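PDB 6XTZ: dally-like, isoform A from Drosophila melanogaster, which shields the lipid moiety of Wnt so that signalling can reach distant cells, probably acting as a cell-surface heparan sulfate proteoglycan. Local coordinates for residues G81-K86 / V446-Q451; K88-A93 / E439-R444; R201-A206 / D277-R282. The protein carries 5 engineered substitutions. All blocks are in the same frame, centred on the assembly; numbering follows the deposited sequence.

Contact 1 (G81-K86 / V446-Q451)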
ATOM      1  N   GLY A  81       6.145   5.752   2.324  1.00 35.41           N
ATOM      2  CA  GLY A  81       6.326   6.787   1.321  1.00 32.87           C
ATOM      3  C   GLY A  81       7.775   6.951   0.902  1.00 37.16           C
ATOM      4  O   GLY A  81       8.070   7.141  -0.282  1.00 37.92           O
ATOM      5  N   SER A  82       8.699   6.878   1.862  1.00 35.00           N
ATOM      6  CA  SER A  82      10.109   7.051   1.530  1.00 37.67           C
ATOM      7  C   SER A  82      10.665   5.820   0.825  1.00 40.06           C
ATOM      8  O   SER A  82      11.507   5.941  -0.074  1.00 38.42           O
ATOM      9  CB  SER A  82      10.916   7.364   2.790  1.00 41.41           C
ATOM     10  OG  SER A  82      10.932   6.260   3.676  1.00 52.77           O
ATOM     11  N   LYS A  83      10.210   4.627   1.218  1.00 38.89           N
ATOM     12  CA  LYS A  83      10.638   3.413   0.529  1.00 36.28           C
ATOM     13  C   LYS A  83      10.145   3.388  -0.910  1.00 36.79           C
ATOM     14  O   LYS A  83      10.831   2.862  -1.793  1.00 37.00           O
ATOM     15  CB  LYS A  83      10.148   2.175   1.280  1.00 37.56           C
ATOM     16  CG  LYS A  83      10.768   1.991   2.657  1.00 41.05           C
ATOM     17  CD  LYS A  83      12.263   1.724   2.572  1.00 38.13           C
ATOM     18  CE  LYS A  83      12.849   1.502   3.957  1.00 42.84           C
ATOM     19  NZ  LYS A  83      14.307   1.202   3.918  1.00 48.83           N
ATOM     20  N   ALA A  84       8.957   3.942  -1.165  1.00 35.19           N
ATOM     21  CA  ALA A  84       8.482   4.066  -2.538  1.00 37.54           C
ATOM     22  C   ALA A  84       9.354   5.027  -3.334  1.00 44.29           C
ATOM     23  O   ALA A  84       9.628   4.792  -4.517  1.00 43.77           O
ATOM     24  CB  ALA A  84       7.024   4.523  -2.552  1.00 29.35           C
ATOM     25  N   THR A  85       9.804   6.113  -2.700  1.00 41.71           N
ATOM     26  CA  THR A  85      10.688   7.053  -3.381  1.00 40.24           C
ATOM     27  C   THR A  85      12.055   6.433  -3.646  1.00 38.60           C
ATOM     28  O   THR A  85      12.644   6.644  -4.714  1.00 32.57           O
ATOM     29  CB  THR A  85      10.831   8.333  -2.555  1.00 40.17           C
ATOM     30  OG1 THR A  85       9.558   8.983  -2.460  1.00 44.63           O
ATOM     31  CG2 THR A  85      11.832   9.284  -3.199  1.00 40.17           C
ATOM     32  N   LYS A  86      12.577   5.668  -2.684  1.00 37.06           N
ATOM     33  CA  LYS A  86      13.844   4.979  -2.897  1.00 35.39           C
ATOM     34  C   LYS A  86      13.720   3.941  -4.004  1.00 38.80           C
ATOM     35  O   LYS A  86      14.643   3.762  -4.806  1.00 42.11           O
ATOM     36  CB  LYS A  86      14.309   4.326  -1.594  1.00 40.71           C
ATOM     37  CG  LYS A  86      15.648   3.609  -1.698  1.00 54.35           C
ATOM     38  CD  LYS A  86      16.033   2.948  -0.382  1.00 67.55           C
ATOM     39  CE  LYS A  86      17.371   2.230  -0.492  1.00 73.04           C
ATOM     40  NZ  LYS A  86      17.742   1.531   0.772  1.00 74.42           N
ATOM     41  N   VAL A 446      13.150  -4.215  -3.307  1.00 47.59           N
ATOM     42  CA  VAL A 446      11.900  -4.959  -3.437  1.00 42.95           C
ATOM     43  C   VAL A 446      11.693  -5.867  -2.231  1.00 44.71           C
ATOM     44  O   VAL A 446      10.582  -5.965  -1.694  1.00 46.25           O
ATOM     45  CB  VAL A 446      11.879  -5.750  -4.757  1.00 45.09           C
ATOM     46  CG1 VAL A 446      10.729  -6.747  -4.764  1.00 45.20           C
ATOM     47  CG2 VAL A 446      11.755  -4.804  -5.942  1.00 41.85           C
ATOM     48  N   ARG A 447      12.754  -6.544  -1.779  1.00 44.80           N
ATOM     49  CA  ARG A 447      12.642  -7.371  -0.580  1.00 45.32           C
ATOM     50  C   ARG A 447      12.371  -6.519   0.653  1.00 44.48           C
ATOM     51  O   ARG A 447      11.618  -6.929   1.544  1.00 46.25           O
ATOM     52  CB  ARG A 447      13.912  -8.198  -0.377  1.00 46.40           C
ATOM     53  CG  ARG A 447      14.164  -9.261  -1.431  1.00 56.95           C
ATOM     54  CD  ARG A 447      15.382 -10.096  -1.065  1.00 64.39           C
ATOM     55  NE  ARG A 447      16.055 -10.632  -2.245  1.00 73.16           N
ATOM     56  CZ  ARG A 447      15.723 -11.770  -2.844  1.00 77.62           C
ATOM     57  NH1 ARG A 447      14.719 -12.502  -2.378  1.00 80.92           N
ATOM     58  NH2 ARG A 447      16.394 -12.177  -3.913  1.00 75.36           N
ATOM     59  N   ASP A 448      12.985  -5.336   0.726  1.00 45.67           N
ATOM     60  CA  ASP A 448      12.760  -4.451   1.865  1.00 46.55           C
ATOM     61  C   ASP A 448      11.302  -4.013   1.932  1.00 42.07           C
ATOM     62  O   ASP A 448      10.660  -4.107   2.984  1.00 45.12           O
ATOM     63  CB  ASP A 448      13.689  -3.240   1.772  1.00 46.82           C
ATOM     64  CG  ASP A 448      13.633  -2.361   3.007  1.00 56.25           C
ATOM     65  OD1 ASP A 448      13.050  -2.790   4.026  1.00 60.62           O
ATOM     66  OD2 ASP A 448      14.178  -1.239   2.959  1.00 59.84           O
ATOM     67  N   ILE A 449      10.762  -3.539   0.808  1.00 41.87           N
ATOM     68  CA  ILE A 449       9.362  -3.133   0.756  1.00 40.74           C
ATOM     69  C   ILE A 449       8.449  -4.313   1.058  1.00 45.47           C
ATOM     70  O   ILE A 449       7.481  -4.190   1.819  1.00 42.92           O
ATOM     71  CB  ILE A 449       9.044  -2.510  -0.616  1.00 37.19           C
ATOM     72  CG1 ILE A 449       9.748  -1.158  -0.760  1.00 35.76           C
ATOM     73  CG2 ILE A 449       7.542  -2.386  -0.819  1.00 36.31           C
ATOM     74  CD1 ILE A 449       9.716  -0.601  -2.167  1.00 37.87           C
ATOM     75  N   ARG A 450       8.749  -5.478   0.476  1.00 45.43           N
ATOM     76  CA  ARG A 450       7.903  -6.652   0.675  1.00 44.49           C
ATOM     77  C   ARG A 450       7.819  -7.035   2.147  1.00 41.85           C
ATOM     78  O   ARG A 450       6.745  -7.402   2.640  1.00 38.95           O
ATOM     79  CB  ARG A 450       8.436  -7.823  -0.153  1.00 35.85           C
ATOM     80  CG  ARG A 450       7.631  -9.102  -0.017  1.00 43.96           C
ATOM     81  CD  ARG A 450       8.316 -10.259  -0.729  1.00 42.28           C
ATOM     82  NE  ARG A 450       7.497 -11.467  -0.724  1.00 38.27           N
ATOM     83  CZ  ARG A 450       7.845 -12.607  -1.315  1.00 60.16           C
ATOM     84  NH1 ARG A 450       9.003 -12.698  -1.956  1.00 39.61           N
ATOM     85  NH2 ARG A 450       7.037 -13.657  -1.262  1.00 54.69           N
ATOM     86  N   GLN A 451       8.938  -6.950   2.868  1.00 41.71           N
ATOM     87  CA  GLN A 451       8.929  -7.312   4.280  1.00 41.87           C
ATOM     88  C   GLN A 451       8.184  -6.276   5.112  1.00 47.40           C
ATOM     89  O   GLN A 451       7.460  -6.629   6.050  1.00 47.72           O
ATOM     90  CB  GLN A 451      10.361  -7.483   4.787  1.00 46.83           C
ATOM     91  CG  GLN A 451      10.451  -7.948   6.230  1.00 51.92           C
ATOM     92  CD  GLN A 451       9.773  -9.286   6.452  1.00 57.05           C
ATOM     93  OE1 GLN A 451       9.965 -10.230   5.683  1.00 58.15           O
ATOM     94  NE2 GLN A 451       8.971  -9.375   7.507  1.00 57.12           N
TER
HETATM   95  O   HOH W   1      17.218  -1.068   1.294  1.00 58.77           O
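Lys83 meets both Ile449 and Asp448 where two helices of the elongated, all-helical glypican core, 51-110 and 441-455, pass each other in opposing directions. The contact illustrates how one lysine can serve two environments: its base belongs to the interior and its tip to the surface. On the tight side, Ile449 lays its longer branch against the root of the lysine, with Ile449 CG1 3.9 Å from Lys83 CB. Its terminal methyl, CD1, continues along the helix surface to 3.7 Å from Lys83 O. Ile449 is buried, since Phe87, Tyr203 and Leu207 also pack on it.

Toward solvent the packing gives way to charge. The lysine chain bends at chi2 (-65°) and then runs straight, crossing the Asp448 side chain at about a right angle. Asp448 OD2 accepts Lys83 NZ at 2.6 Å on its syn lone pair, a salt bridge. The other oxygen, OD1, is bound by Arg452 one helical turn later, so the carboxylate is held from both oxygens. On the looser flank Lys86 stays extended and donates from NZ to a water at 2.7 Å, and that water makes only a weak bond to Asp448 OD2.

Contact 2 (K88-A93 / E439-R444)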
ATOM      1  N   LYS A  88      11.627   4.010  -6.647  1.00 33.21           N
ATOM      2  CA  LYS A  88      11.564   4.677  -7.944  1.00 36.37           C
ATOM      3  C   LYS A  88      12.926   5.225  -8.354  1.00 41.47           C
ATOM      4  O   LYS A  88      13.326   5.094  -9.516  1.00 44.66           O
ATOM      5  CB  LYS A  88      10.529   5.799  -7.908  1.00 31.19           C
ATOM      6  CG  LYS A  88       9.109   5.329  -7.651  1.00 35.32           C
ATOM      7  CD  LYS A  88       8.177   6.514  -7.496  1.00 37.98           C
ATOM      8  CE  LYS A  88       6.789   6.082  -7.068  1.00 40.47           C
ATOM      9  NZ  LYS A  88       5.920   7.263  -6.817  1.00 43.98           N
ATOM     10  N   ASP A  89      13.651   5.839  -7.413  1.00 35.32           N
ATOM     11  CA  ASP A  89      14.957   6.404  -7.734  1.00 35.32           C
ATOM     12  C   ASP A  89      15.941   5.323  -8.161  1.00 36.58           C
ATOM     13  O   ASP A  89      16.760   5.540  -9.061  1.00 38.18           O
ATOM     14  CB  ASP A  89      15.508   7.178  -6.536  1.00 38.43           C
ATOM     15  CG  ASP A  89      14.703   8.424  -6.224  1.00 43.57           C
ATOM     16  OD1 ASP A  89      14.097   8.995  -7.156  1.00 49.90           O
ATOM     17  OD2 ASP A  89      14.681   8.837  -5.044  1.00 42.77           O
ATOM     18  N   ILE A  90      15.880   4.153  -7.523  1.00 39.53           N
ATOM     19  CA  ILE A  90      16.797   3.068  -7.864  1.00 38.98           C
ATOM     20  C   ILE A  90      16.522   2.557  -9.272  1.00 37.75           C
ATOM     21  O   ILE A  90      17.444   2.369 -10.072  1.00 48.11           O
ATOM     22  CB  ILE A  90      16.702   1.938  -6.821  1.00 39.94           C
ATOM     23  CG1 ILE A  90      17.379   2.356  -5.514  1.00 40.00           C
ATOM     24  CG2 ILE A  90      17.319   0.656  -7.362  1.00 39.98           C
ATOM     25  CD1 ILE A  90      17.258   1.330  -4.406  1.00 41.14           C
ATOM     26  N   PHE A  91      15.246   2.335  -9.602  1.00 37.31           N
ATOM     27  CA  PHE A  91      14.914   1.825 -10.929  1.00 38.12           C
ATOM     28  C   PHE A  91      15.130   2.884 -12.002  1.00 40.70           C
ATOM     29  O   PHE A  91      15.520   2.559 -13.130  1.00 37.92           O
ATOM     30  CB  PHE A  91      13.473   1.317 -10.965  1.00 35.03           C
ATOM     31  CG  PHE A  91      13.138   0.551 -12.218  1.00 34.34           C
ATOM     32  CD1 PHE A  91      13.535  -0.769 -12.361  1.00 37.92           C
ATOM     33  CD2 PHE A  91      12.439   1.148 -13.254  1.00 33.55           C
ATOM     34  CE1 PHE A  91      13.239  -1.480 -13.511  1.00 40.48           C
ATOM     35  CE2 PHE A  91      12.138   0.442 -14.407  1.00 36.84           C
ATOM     36  CZ  PHE A  91      12.537  -0.874 -14.535  1.00 36.15           C
ATOM     37  N   THR A  92      14.871   4.152 -11.679  1.00 37.14           N
ATOM     38  CA  THR A  92      15.124   5.222 -12.638  1.00 38.38           C
ATOM     39  C   THR A  92      16.610   5.317 -12.965  1.00 41.42           C
ATOM     40  O   THR A  92      16.995   5.429 -14.134  1.00 46.61           O
ATOM     41  CB  THR A  92      14.606   6.553 -12.093  1.00 42.41           C
ATOM     42  OG1 THR A  92      13.204   6.443 -11.815  1.00 42.39           O
ATOM     43  CG2 THR A  92      14.830   7.664 -13.109  1.00 39.22           C
ATOM     44  N   ALA A  93      17.460   5.271 -11.938  1.00 38.12           N
ATOM     45  CA  ALA A  93      18.899   5.293 -12.170  1.00 39.56           C
ATOM     46  C   ALA A  93      19.364   4.019 -12.862  1.00 44.55           C
ATOM     47  O   ALA A  93      20.227   4.063 -13.745  1.00 43.97           O
ATOM     48  CB  ALA A  93      19.639   5.489 -10.850  1.00 34.27           C
ATOM     49  N   GLU A 439      23.786  -9.676  -4.973  1.00102.63           N
ATOM     50  CA  GLU A 439      22.358  -9.467  -5.116  1.00 91.57           C
ATOM     51  C   GLU A 439      22.103  -8.058  -5.635  1.00 71.58           C
ATOM     52  O   GLU A 439      22.617  -7.090  -5.057  1.00 69.10           O
ATOM     53  CB  GLU A 439      21.639  -9.675  -3.774  1.00102.14           C
ATOM     54  CG  GLU A 439      21.816 -11.072  -3.197  1.00112.45           C
ATOM     55  CD  GLU A 439      21.018 -11.287  -1.927  1.00116.25           C
ATOM     56  OE1 GLU A 439      21.066 -10.413  -1.036  1.00116.38           O
ATOM     57  OE2 GLU A 439      20.335 -12.328  -1.824  1.00117.76           O
ATOM     58  N   PRO A 440      21.340  -7.899  -6.717  1.00 52.91           N
ATOM     59  CA  PRO A 440      21.104  -6.555  -7.258  1.00 55.02           C
ATOM     60  C   PRO A 440      20.363  -5.680  -6.259  1.00 56.83           C
ATOM     61  O   PRO A 440      19.525  -6.154  -5.489  1.00 58.23           O
ATOM     62  CB  PRO A 440      20.255  -6.814  -8.509  1.00 51.60           C
ATOM     63  CG  PRO A 440      20.447  -8.261  -8.825  1.00 52.61           C
ATOM     64  CD  PRO A 440      20.669  -8.940  -7.512  1.00 50.25           C
ATOM     65  N   ILE A 441      20.685  -4.384  -6.279  1.00 57.19           N
ATOM     66  CA  ILE A 441      20.057  -3.451  -5.352  1.00 61.42           C
ATOM     67  C   ILE A 441      18.571  -3.289  -5.639  1.00 54.80           C
ATOM     68  O   ILE A 441      17.812  -2.902  -4.743  1.00 51.94           O
ATOM     69  CB  ILE A 441      20.765  -2.084  -5.386  1.00 69.64           C
ATOM     70  CG1 ILE A 441      20.577  -1.408  -6.745  1.00 70.17           C
ATOM     71  CG2 ILE A 441      22.244  -2.244  -5.063  1.00 75.81           C
ATOM     72  CD1 ILE A 441      21.106   0.009  -6.794  1.00 73.59           C
ATOM     73  N   LEU A 442      18.131  -3.574  -6.867  1.00 46.86           N
ATOM     74  CA  LEU A 442      16.701  -3.545  -7.151  1.00 48.29           C
ATOM     75  C   LEU A 442      15.978  -4.658  -6.404  1.00 49.27           C
ATOM     76  O   LEU A 442      14.883  -4.446  -5.872  1.00 44.22           O
ATOM     77  CB  LEU A 442      16.455  -3.654  -8.654  1.00 48.33           C
ATOM     78  CG  LEU A 442      14.988  -3.651  -9.089  1.00 49.94           C
ATOM     79  CD1 LEU A 442      14.268  -2.413  -8.569  1.00 46.69           C
ATOM     80  CD2 LEU A 442      14.881  -3.740 -10.604  1.00 50.37           C
ATOM     81  N   ASP A 443      16.577  -5.848  -6.347  1.00 51.61           N
ATOM     82  CA  ASP A 443      16.002  -6.916  -5.539  1.00 51.66           C
ATOM     83  C   ASP A 443      16.032  -6.571  -4.056  1.00 53.10           C
ATOM     84  O   ASP A 443      15.129  -6.968  -3.312  1.00 51.31           O
ATOM     85  CB  ASP A 443      16.743  -8.230  -5.788  1.00 50.26           C
ATOM     86  CG  ASP A 443      16.664  -8.682  -7.234  1.00 54.27           C
ATOM     87  OD1 ASP A 443      16.148  -7.919  -8.077  1.00 56.64           O
ATOM     88  OD2 ASP A 443      17.116  -9.809  -7.525  1.00 54.89           O
ATOM     89  N   ARG A 444      17.051  -5.829  -3.615  1.00 53.78           N
ATOM     90  CA  ARG A 444      17.170  -5.496  -2.198  1.00 55.23           C
ATOM     91  C   ARG A 444      16.059  -4.555  -1.751  1.00 51.18           C
ATOM     92  O   ARG A 444      15.502  -4.719  -0.659  1.00 52.44           O
ATOM     93  CB  ARG A 444      18.542  -4.878  -1.923  1.00 63.58           C
ATOM     94  CG  ARG A 444      19.706  -5.805  -2.238  1.00 80.74           C
ATOM     95  CD  ARG A 444      21.042  -5.082  -2.155  1.00 93.62           C
ATOM     96  NE  ARG A 444      21.329  -4.593  -0.810  1.00102.79           N
ATOM     97  CZ  ARG A 444      22.450  -3.966  -0.468  1.00107.93           C
ATOM     98  NH1 ARG A 444      23.393  -3.751  -1.375  1.00108.28           N
ATOM     99  NH2 ARG A 444      22.629  -3.554   0.779  1.00110.80           N
TER
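Leu442 packs against Phe91, and Ile441 against Ile90, where the first turn of helix 441-455 lies alongside helix 51-110 in the all-helical glypican core. No hydrogen bond links the two segments; the contact is an apolar seam, and it shows apolar branches joining a helix start to its neighbour beside a lipid pocket. In the same turn, Asp443 OD1 accepts a hydrogen bond from Asn288.

Leu442 can be followed outward. Around its root, Ile90 CG2 approaches the backbone, 4.3 Å from Leu442 CA. From CB the chain is directed by a chi1 of 179°, which sets CG trans to the main-chain nitrogen and carries the fork at CG toward the opposing helix. Of the two methyls, CD1 lies between neighbours, 4.2 Å from Phe91 CD1 and 4.5 Å from Ile90 CG2. The other, CD2, goes further in and abuts the edge of the Phe91 ring, close to the ring plane. Phe87, Leu94 and Ile289 complete the surroundings of this buried leucine, and the last two also line the pocket that holds O-palmitoleoyl serine.

Ile441, nearer to solvent, reaches Ile90 differently. A chi1 of 66° leaves its CG1 flanked by both main-chain neighbours of CA, and both CG1 and CD1 come to 3.9 Å from Ile90 CG2. Pro440, just before, itself touches the bound lipid, so the residue at the N-cap position also lines the pocket. Deeper in, Leu442 CD2 stands 3.7 Å from Phe91 CD1 and 4.0 Å from Phe91 CE1.

Contact 3 (R201-A206 / D277-R282)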
ATOM      1  N   ARG A 201       6.461  -0.580 -12.229  1.00 41.37           N
ATOM      2  CA  ARG A 201       5.853   0.723 -11.981  1.00 39.67           C
ATOM      3  C   ARG A 201       4.699   0.613 -10.992  1.00 38.95           C
ATOM      4  O   ARG A 201       4.603   1.405 -10.048  1.00 38.57           O
ATOM      5  CB  ARG A 201       5.376   1.342 -13.294  1.00 40.76           C
ATOM      6  CG  ARG A 201       4.404   2.490 -13.095  1.00 47.73           C
ATOM      7  CD  ARG A 201       4.082   3.206 -14.393  1.00 44.73           C
ATOM      8  NE  ARG A 201       2.980   4.149 -14.217  1.00 53.65           N
ATOM      9  CZ  ARG A 201       3.111   5.372 -13.711  1.00 48.94           C
ATOM     10  NH1 ARG A 201       4.302   5.813 -13.326  1.00 45.60           N
ATOM     11  NH2 ARG A 201       2.049   6.156 -13.589  1.00 47.28           N
ATOM     12  N   THR A 202       3.815  -0.368 -11.192  1.00 36.20           N
ATOM     13  CA  THR A 202       2.655  -0.513 -10.319  1.00 38.02           C
ATOM     14  C   THR A 202       3.073  -0.788  -8.879  1.00 40.38           C
ATOM     15  O   THR A 202       2.436  -0.305  -7.936  1.00 46.54           O
ATOM     16  CB  THR A 202       1.747  -1.627 -10.840  1.00 38.51           C
ATOM     17  OG1 THR A 202       1.399  -1.359 -12.205  1.00 40.45           O
ATOM     18  CG2 THR A 202       0.473  -1.721 -10.009  1.00 32.40           C
ATOM     19  N   TYR A 203       4.149  -1.555  -8.693  1.00 37.39           N
ATOM     20  CA  TYR A 203       4.638  -1.860  -7.351  1.00 36.71           C
ATOM     21  C   TYR A 203       4.969  -0.581  -6.588  1.00 41.28           C
ATOM     22  O   TYR A 203       4.535  -0.392  -5.445  1.00 36.07           O
ATOM     23  CB  TYR A 203       5.865  -2.764  -7.458  1.00 37.93           C
ATOM     24  CG  TYR A 203       6.319  -3.410  -6.168  1.00 34.25           C
ATOM     25  CD1 TYR A 203       5.577  -4.423  -5.577  1.00 33.28           C
ATOM     26  CD2 TYR A 203       7.511  -3.032  -5.564  1.00 37.30           C
ATOM     27  CE1 TYR A 203       5.999  -5.026  -4.408  1.00 35.83           C
ATOM     28  CE2 TYR A 203       7.941  -3.628  -4.394  1.00 37.01           C
ATOM     29  CZ  TYR A 203       7.181  -4.625  -3.821  1.00 39.02           C
ATOM     30  OH  TYR A 203       7.603  -5.224  -2.658  1.00 46.97           O
ATOM     31  N   GLY A 204       5.733   0.318  -7.214  1.00 37.70           N
ATOM     32  CA  GLY A 204       6.055   1.581  -6.573  1.00 35.87           C
ATOM     33  C   GLY A 204       4.902   2.558  -6.517  1.00 40.51           C
ATOM     34  O   GLY A 204       4.781   3.321  -5.553  1.00 43.79           O
ATOM     35  N   GLN A 205       4.044   2.562  -7.537  1.00 35.41           N
ATOM     36  CA  GLN A 205       2.923   3.498  -7.538  1.00 36.61           C
ATOM     37  C   GLN A 205       1.875   3.112  -6.499  1.00 42.30           C
ATOM     38  O   GLN A 205       1.328   3.979  -5.806  1.00 39.81           O
ATOM     39  CB  GLN A 205       2.289   3.575  -8.927  1.00 34.51           C
ATOM     40  CG  GLN A 205       3.169   4.236  -9.973  1.00 47.11           C
ATOM     41  CD  GLN A 205       3.474   5.683  -9.651  1.00 58.01           C
ATOM     42  OE1 GLN A 205       2.660   6.383  -9.048  1.00 62.79           O
ATOM     43  NE2 GLN A 205       4.658   6.138 -10.044  1.00 59.02           N
ATOM     44  N   ALA A 206       1.584   1.815  -6.378  1.00 41.01           N
ATOM     45  CA  ALA A 206       0.632   1.364  -5.369  1.00 42.95           C
ATOM     46  C   ALA A 206       1.160   1.618  -3.963  1.00 42.13           C
ATOM     47  O   ALA A 206       0.391   1.956  -3.057  1.00 38.09           O
ATOM     48  CB  ALA A 206       0.313  -0.119  -5.566  1.00 27.24           C
ATOM     49  N   ASP A 277       2.475  -8.506  -2.076  1.00 40.57           N
ATOM     50  CA  ASP A 277       3.358  -9.656  -1.925  1.00 41.10           C
ATOM     51  C   ASP A 277       3.376 -10.512  -3.184  1.00 48.53           C
ATOM     52  O   ASP A 277       4.395 -11.141  -3.492  1.00 49.44           O
ATOM     53  CB  ASP A 277       2.933 -10.489  -0.716  1.00 43.13           C
ATOM     54  CG  ASP A 277       3.969 -11.526  -0.330  1.00 45.34           C
ATOM     55  OD1 ASP A 277       5.021 -11.142   0.221  1.00 47.67           O
ATOM     56  OD2 ASP A 277       3.731 -12.727  -0.575  1.00 48.00           O
ATOM     57  N   LYS A 278       2.264 -10.546  -3.924  1.00 50.74           N
ATOM     58  CA  LYS A 278       2.233 -11.289  -5.179  1.00 47.79           C
ATOM     59  C   LYS A 278       3.074 -10.602  -6.247  1.00 47.63           C
ATOM     60  O   LYS A 278       3.812 -11.265  -6.986  1.00 43.49           O
ATOM     61  CB  LYS A 278       0.791 -11.455  -5.658  1.00 47.84           C
ATOM     62  CG  LYS A 278       0.021 -12.562  -4.961  1.00 56.89           C
ATOM     63  CD  LYS A 278      -1.280 -12.858  -5.693  1.00 68.11           C
ATOM     64  CE  LYS A 278      -1.941 -14.123  -5.170  1.00 75.01           C
ATOM     65  NZ  LYS A 278      -3.158 -14.478  -5.952  1.00 76.43           N
ATOM     66  N   VAL A 279       2.974  -9.275  -6.349  1.00 43.27           N
ATOM     67  CA  VAL A 279       3.778  -8.546  -7.325  1.00 42.44           C
ATOM     68  C   VAL A 279       5.255  -8.618  -6.957  1.00 44.61           C
ATOM     69  O   VAL A 279       6.117  -8.794  -7.825  1.00 41.73           O
ATOM     70  CB  VAL A 279       3.286  -7.093  -7.442  1.00 40.14           C
ATOM     71  CG1 VAL A 279       4.212  -6.286  -8.339  1.00 36.32           C
ATOM     72  CG2 VAL A 279       1.863  -7.064  -7.978  1.00 34.55           C
ATOM     73  N   ALA A 280       5.569  -8.494  -5.663  1.00 42.47           N
ATOM     74  CA  ALA A 280       6.951  -8.653  -5.220  1.00 41.66           C
ATOM     75  C   ALA A 280       7.489 -10.037  -5.553  1.00 45.24           C
ATOM     76  O   ALA A 280       8.686 -10.190  -5.820  1.00 48.71           O
ATOM     77  CB  ALA A 280       7.056  -8.392  -3.717  1.00 40.13           C
ATOM     78  N   GLU A 281       6.625 -11.055  -5.539  1.00 45.59           N
ATOM     79  CA  GLU A 281       7.048 -12.387  -5.955  1.00 49.86           C
ATOM     80  C   GLU A 281       7.415 -12.405  -7.434  1.00 49.64           C
ATOM     81  O   GLU A 281       8.398 -13.041  -7.832  1.00 48.77           O
ATOM     82  CB  GLU A 281       5.940 -13.400  -5.663  1.00 60.69           C
ATOM     83  CG  GLU A 281       6.333 -14.850  -5.901  1.00 74.04           C
ATOM     84  CD  GLU A 281       5.152 -15.796  -5.789  1.00 83.28           C
ATOM     85  OE1 GLU A 281       4.315 -15.818  -6.716  1.00 84.29           O
ATOM     86  OE2 GLU A 281       5.057 -16.511  -4.770  1.00 88.42           O
ATOM     87  N   ARG A 282       6.634 -11.707  -8.261  1.00 44.60           N
ATOM     88  CA  ARG A 282       6.942 -11.612  -9.683  1.00 44.23           C
ATOM     89  C   ARG A 282       8.225 -10.826  -9.922  1.00 50.24           C
ATOM     90  O   ARG A 282       9.062 -11.227 -10.741  1.00 56.57           O
ATOM     91  CB  ARG A 282       5.776 -10.962 -10.426  1.00 40.64           C
ATOM     92  CG  ARG A 282       4.533 -11.822 -10.521  1.00 41.47           C
ATOM     93  CD  ARG A 282       4.665 -12.865 -11.614  1.00 46.14           C
ATOM     94  NE  ARG A 282       3.405 -13.559 -11.857  1.00 52.93           N
ATOM     95  CZ  ARG A 282       3.115 -14.768 -11.390  1.00 57.24           C
ATOM     96  NH1 ARG A 282       4.000 -15.425 -10.653  1.00 62.13           N
ATOM     97  NH2 ARG A 282       1.940 -15.320 -11.659  1.00 57.45           N
TER
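Tyr203 reaches Val279 and Ala280 because its chi1 of -168° swings CG away from the main-chain nitrogen and sends the phenol outward from helix 185-216, while chi2 (71°) sets the rotation of the ring. Val279 answers with a chi1 of 174°, which places its CG1 methyl on the tyrosine side. The two helices, 185-216 and 263-283, run antiparallel in the helical bundle of the glypican core, and all three touching residues are buried. This is a compact example of one long aromatic side chain spanning the gap between helices to meet a valine and an alanine.

Tyr203 and Val279 point from facing helices and lie flank to flank. Val279 meets the CB-CD1 part of the tyrosine, Ala280 the CE1-CZ-OH part. Val279 CG1 comes to 3.6 Å from Tyr203 CD1 and also rests 4.0 Å from Tyr203 CB, at the base of the ring. One residue on, Ala280 takes over: its CB lies 3.6 Å from Tyr203 CE1 and 3.8 Å from Tyr203 CZ, and Ala280 N is 3.7 Å from Tyr203 CE1. The phenol continues past the Ala280 methyl toward helix 441-455.

Other helices close in around the pair. The Tyr203 ring makes an edge-to-face contact with Phe87 and also touches Ile449, while Thr202 and Ala206 turn to helix 513-538. At the buried end, the hydroxyl makes a weak hydrogen bond to Val446 O on helix 441-455. That same Tyr203 OH sits 3.4 Å from Ala280 CB.

How the contacts relate
Four helices supply the three contacts, in the chain order 51-110, 185-216, 263-283 and 441-455. Contacts 1 and 2 are successive parts of one interface, between the first and last of these, with centres about 10 Å apart; contact 3 joins the middle two, centre to centre about 10 Å from contact 1 and 13 Å from contact 2. Its two segments fall in sequence between those of the other contacts. Contacts 1 and 2 pack helix 441-455, which follows a long unmodelled stretch, onto helix 51-110, and Arg450 of segment 446-451 ties it to helix 263-283 through a salt bridge with Asp277 of segment 277-282, Arg450 NE to Asp277 OD1 2.7 Å. Contact 2 extends this framework to the palmitoleoyl pocket.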